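Local coordinates for immunogenic protein MPT63/MPB63 (Mycobacterium tuberculosis, PDB 1LMI) that is a major secreted, immunogenic beta-sandwich protein of the tubercle bacillus whose molecular function remains unknown, at residues A[67-72]-A[77-82]. Numbering follows the deposited sequence.
Sequences QFNART and NYRVLW
Asn69 lays its side-chain amide between Asn77 and Arg79, and its carbonyl oxygen accepts a hydrogen bond from each: Asn77 ND2 lies 3.0 Å from Asn69 OD1, and Arg79 NH1 also lies 3.0 Å from Asn69 OD1. The two donors arrive over opposite faces of the acceptor amide, well above its plane, whereas each keeps OD1 close to the plane of its own flat group. Arg79 gets there by folding back at its second and third torsions (chi2 -76°, chi3 -63°), and its NH2 goes on to the carbonyl of Ser66. The Asn77 amide works from both ends. A chi1 of -174°, which sets CG opposite the backbone N, carries it over to the neighbouring strand. Arg71 NE lies 3.0 Å from Asn77 OD1, on a lone pair of that oxygen, and OD1 lies in the guanidinium plane of Arg71. A water bridges Arg71 NH2 to Asn77 OD1, weakly on the amide side, while NH2 also forms a salt bridge with Asp125.

Along the backbone, the antiparallel hairpin 68-71/77-79 is joined by Ala70 and Tyr78 as a hydrogen-bonded pair, with Tyr78 N 2.7 Å from Ala70 O and Ala70 N 2.8 Å from Tyr78 O. Past the strand end, Val80 N still binds Phe68 O, and Phe68 CB meets Val80 CB at 3.8 Å. Phe68, Ala70, Tyr78 and Val80 touch strand 100-109 of the second sheet, while Asn69, Arg71, Asn77 and Arg79 project from the other face, the alternation of a beta sandwich. In this linked set of hydrogen bonds, partners probably set both amide orientations, and Asp125 probably offsets the charge of Arg71.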
ATOM      1  N   GLN A  67       3.141   5.670   1.915  1.00  9.61           N
ATOM      2  CA  GLN A  67       2.992   5.064   3.233  1.00  9.07           C
ATOM      3  C   GLN A  67       3.064   3.543   3.189  1.00  8.70           C
ATOM      4  O   GLN A  67       3.143   2.936   4.258  1.00 10.19           O
ATOM      5  CB  GLN A  67       1.662   5.488   3.905  1.00  9.45           C
ATOM      6  CG  GLN A  67       1.589   6.971   4.241  1.00 13.35           C
ATOM      7  CD  GLN A  67       0.358   7.286   5.072  1.00 17.21           C
ATOM      8  OE1 GLN A  67      -0.539   6.469   5.225  1.00 21.97           O
ATOM      9  NE2 GLN A  67       0.357   8.497   5.634  1.00 16.75           N
ATOM     10  N   PHE A  68       3.054   2.945   1.988  1.00  9.56           N
ATOM     11  CA  PHE A  68       3.043   1.484   1.901  1.00  8.81           C
ATOM     12  C   PHE A  68       4.417   0.858   2.112  1.00 10.74           C
ATOM     13  O   PHE A  68       5.503   1.420   1.841  1.00 10.35           O
ATOM     14  CB  PHE A  68       2.542   1.007   0.542  1.00 10.84           C
ATOM     15  CG  PHE A  68       1.038   0.971   0.357  1.00 10.37           C
ATOM     16  CD1 PHE A  68       0.277   0.158   1.161  1.00 10.10           C
ATOM     17  CD2 PHE A  68       0.436   1.720  -0.624  1.00 13.37           C
ATOM     18  CE1 PHE A  68      -1.097   0.113   0.985  1.00 13.79           C
ATOM     19  CE2 PHE A  68      -0.933   1.690  -0.803  1.00 12.52           C
ATOM     20  CZ  PHE A  68      -1.695   0.885   0.010  1.00 13.84           C
ATOM     21  N   ASN A  69       4.375  -0.381   2.618  1.00  8.10           N
ATOM     22  CA  ASN A  69       5.520  -1.191   2.955  1.00 11.02           C
ATOM     23  C   ASN A  69       5.127  -2.677   2.852  1.00 11.85           C
ATOM     24  O   ASN A  69       3.951  -3.003   3.111  1.00 10.07           O
ATOM     25  CB  ASN A  69       6.030  -0.964   4.384  1.00 11.51           C
ATOM     26  CG  ASN A  69       6.376   0.479   4.705  1.00 11.39           C
ATOM     27  OD1 ASN A  69       7.535   0.839   4.473  1.00 11.54           O
ATOM     28  ND2 ASN A  69       5.397   1.267   5.155  1.00  9.79           N
ATOM     29  N   ALA A  70       6.101  -3.495   2.478  1.00 10.08           N
ATOM     30  CA  ALA A  70       5.960  -4.951   2.494  1.00  8.02           C
ATOM     31  C   ALA A  70       6.819  -5.492   3.615  1.00 12.53           C
ATOM     32  O   ALA A  70       7.945  -5.035   3.816  1.00 13.71           O
ATOM     33  CB  ALA A  70       6.280  -5.528   1.133  1.00  9.35           C
ATOM     34  N   ARG A  71       6.279  -6.446   4.384  1.00 10.87           N
ATOM     35  CA  ARG A  71       7.029  -6.944   5.531  1.00 11.87           C
ATOM     36  C   ARG A  71       6.999  -8.459   5.602  1.00 10.70           C
ATOM     37  O   ARG A  71       6.125  -9.105   5.027  1.00 11.30           O
ATOM     38  CB  ARG A  71       6.459  -6.395   6.838  1.00 13.02           C
ATOM     39  CG  ARG A  71       6.447  -4.870   6.905  1.00 12.77           C
ATOM     40  CD  ARG A  71       5.894  -4.478   8.289  1.00 14.68           C
ATOM     41  NE  ARG A  71       6.018  -3.026   8.426  1.00 15.51           N
ATOM     42  CZ  ARG A  71       5.346  -2.325   9.327  1.00 12.97           C
ATOM     43  NH1 ARG A  71       4.523  -2.918  10.169  1.00 13.95           N
ATOM     44  NH2 ARG A  71       5.515  -1.002   9.389  1.00 14.29           N
ATOM     45  N   THR A  72       7.967  -8.977   6.337  1.00 12.41           N
ATOM     46  CA  THR A  72       7.974 -10.344   6.814  1.00 11.90           C
ATOM     47  C   THR A  72       7.348 -10.409   8.209  1.00 13.58           C
ATOM     48  O   THR A  72       7.193  -9.401   8.901  1.00 15.42           O
ATOM     49  CB  THR A  72       9.371 -10.983   6.919  1.00 13.45           C
ATOM     50  OG1 THR A  72      10.036 -10.285   7.999  1.00 15.49           O
ATOM     51  CG2 THR A  72      10.126 -10.806   5.634  1.00 12.58           C
ATOM     52  N   ASN A  77      11.283  -4.979   6.739  1.00 13.45           N
ATOM     53  CA  ASN A  77      10.446  -4.024   6.031  1.00 13.73           C
ATOM     54  C   ASN A  77      11.065  -3.581   4.715  1.00 15.66           C
ATOM     55  O   ASN A  77      12.259  -3.287   4.680  1.00 15.01           O
ATOM     56  CB  ASN A  77      10.227  -2.779   6.919  1.00 14.77           C
ATOM     57  CG  ASN A  77       9.247  -1.768   6.365  1.00 11.50           C
ATOM     58  OD1 ASN A  77       8.028  -1.848   6.611  1.00 13.67           O
ATOM     59  ND2 ASN A  77       9.747  -0.801   5.626  1.00 14.03           N
ATOM     60  N   TYR A  78      10.244  -3.537   3.673  1.00 11.03           N
ATOM     61  CA  TYR A  78      10.655  -3.093   2.367  1.00  9.46           C
ATOM     62  C   TYR A  78       9.729  -1.931   1.976  1.00 13.49           C
ATOM     63  O   TYR A  78       8.504  -2.122   1.887  1.00 12.09           O
ATOM     64  CB  TYR A  78      10.593  -4.188   1.308  1.00 10.38           C
ATOM     65  CG  TYR A  78      11.243  -5.505   1.701  1.00 12.84           C
ATOM     66  CD1 TYR A  78      12.647  -5.550   1.822  1.00 13.98           C
ATOM     67  CD2 TYR A  78      10.510  -6.645   1.944  1.00 12.17           C
ATOM     68  CE1 TYR A  78      13.267  -6.736   2.182  1.00 16.23           C
ATOM     69  CE2 TYR A  78      11.127  -7.853   2.300  1.00 12.29           C
ATOM     70  CZ  TYR A  78      12.496  -7.858   2.413  1.00 14.71           C
ATOM     71  OH  TYR A  78      13.151  -9.034   2.759  1.00 16.15           O
ATOM     72  N   ARG A  79      10.288  -0.757   1.775  1.00 12.35           N
ATOM     73  CA  ARG A  79       9.539   0.419   1.392  1.00 12.66           C
ATOM     74  C   ARG A  79       8.911   0.251   0.017  1.00 11.10           C
ATOM     75  O   ARG A  79       9.510  -0.334  -0.895  1.00 12.82           O
ATOM     76  CB  ARG A  79      10.458   1.654   1.343  1.00 12.89           C
ATOM     77  CG  ARG A  79      11.089   2.039   2.674  1.00 15.04           C
ATOM     78  CD  ARG A  79      10.124   2.743   3.630  1.00 13.24           C
ATOM     79  NE  ARG A  79       9.658   4.001   3.075  1.00 19.81           N
ATOM     80  CZ  ARG A  79       8.411   4.263   2.689  1.00 18.80           C
ATOM     81  NH1 ARG A  79       7.441   3.351   2.774  1.00 15.62           N
ATOM     82  NH2 ARG A  79       8.168   5.473   2.197  1.00 15.00           N
ATOM     83  N   VAL A  80       7.720   0.828  -0.155  1.00 10.35           N
ATOM     84  CA  VAL A  80       7.155   0.959  -1.483  1.00 10.21           C
ATOM     85  C   VAL A  80       8.068   1.786  -2.375  1.00 12.83           C
ATOM     86  O   VAL A  80       8.720   2.734  -1.913  1.00 15.54           O
ATOM     87  CB  VAL A  80       5.742   1.551  -1.378  1.00  8.84           C
ATOM     88  CG1 VAL A  80       5.706   3.035  -0.976  1.00 11.63           C
ATOM     89  CG2 VAL A  80       5.003   1.441  -2.723  1.00 12.46           C
ATOM     90  N   LEU A  81       8.114   1.386  -3.644  1.00 12.30           N
ATOM     91  CA  LEU A  81       8.867   2.152  -4.629  1.00 17.26           C
ATOM     92  C   LEU A  81       7.947   3.234  -5.166  1.00 23.00           C
ATOM     93  O   LEU A  81       7.454   3.163  -6.287  1.00 25.46           O
ATOM     94  CB  LEU A  81       9.354   1.237  -5.753  1.00 18.88           C
ATOM     95  CG  LEU A  81      10.302   0.152  -5.245  1.00 20.44           C
ATOM     96  CD1 LEU A  81      10.978  -0.545  -6.418  1.00 30.40           C
ATOM     97  CD2 LEU A  81      11.353   0.748  -4.320  1.00 22.97           C
ATOM     98  N   TRP A  82       7.680   4.208  -4.286  1.00 22.81           N
ATOM     99  CA  TRP A  82       6.573   5.104  -4.512  1.00 28.38           C
ATOM    100  C   TRP A  82       7.716   6.426  -6.140  1.00 47.28           C
ATOM    101  O   TRP A  82       8.647   6.614  -5.422  1.00 58.25           O
ATOM    102  CB  TRP A  82       6.181   6.029  -3.403  1.00 32.91           C
ATOM    103  CG  TRP A  82       6.995   7.212  -3.023  1.00 51.90           C
ATOM    104  CD1 TRP A  82       6.667   8.525  -3.254  1.00 61.47           C
ATOM    105  CD2 TRP A  82       8.261   7.241  -2.354  1.00 52.46           C
ATOM    106  NE1 TRP A  82       7.651   9.357  -2.771  1.00 60.99           N
ATOM    107  CE2 TRP A  82       8.641   8.590  -2.213  1.00 52.22           C
ATOM    108  CE3 TRP A  82       9.109   6.244  -1.862  1.00 60.28           C
ATOM    109  CZ2 TRP A  82       9.825   8.994  -1.603  1.00 51.14           C
ATOM    110  CZ3 TRP A  82      10.282   6.657  -1.260  1.00 62.60           C
ATOM    111  CH2 TRP A  82      10.643   8.001  -1.128  1.00 55.76           C
TER
HETATM  112  O   HOH W   1       7.543   0.619   8.150  1.00 31.82           O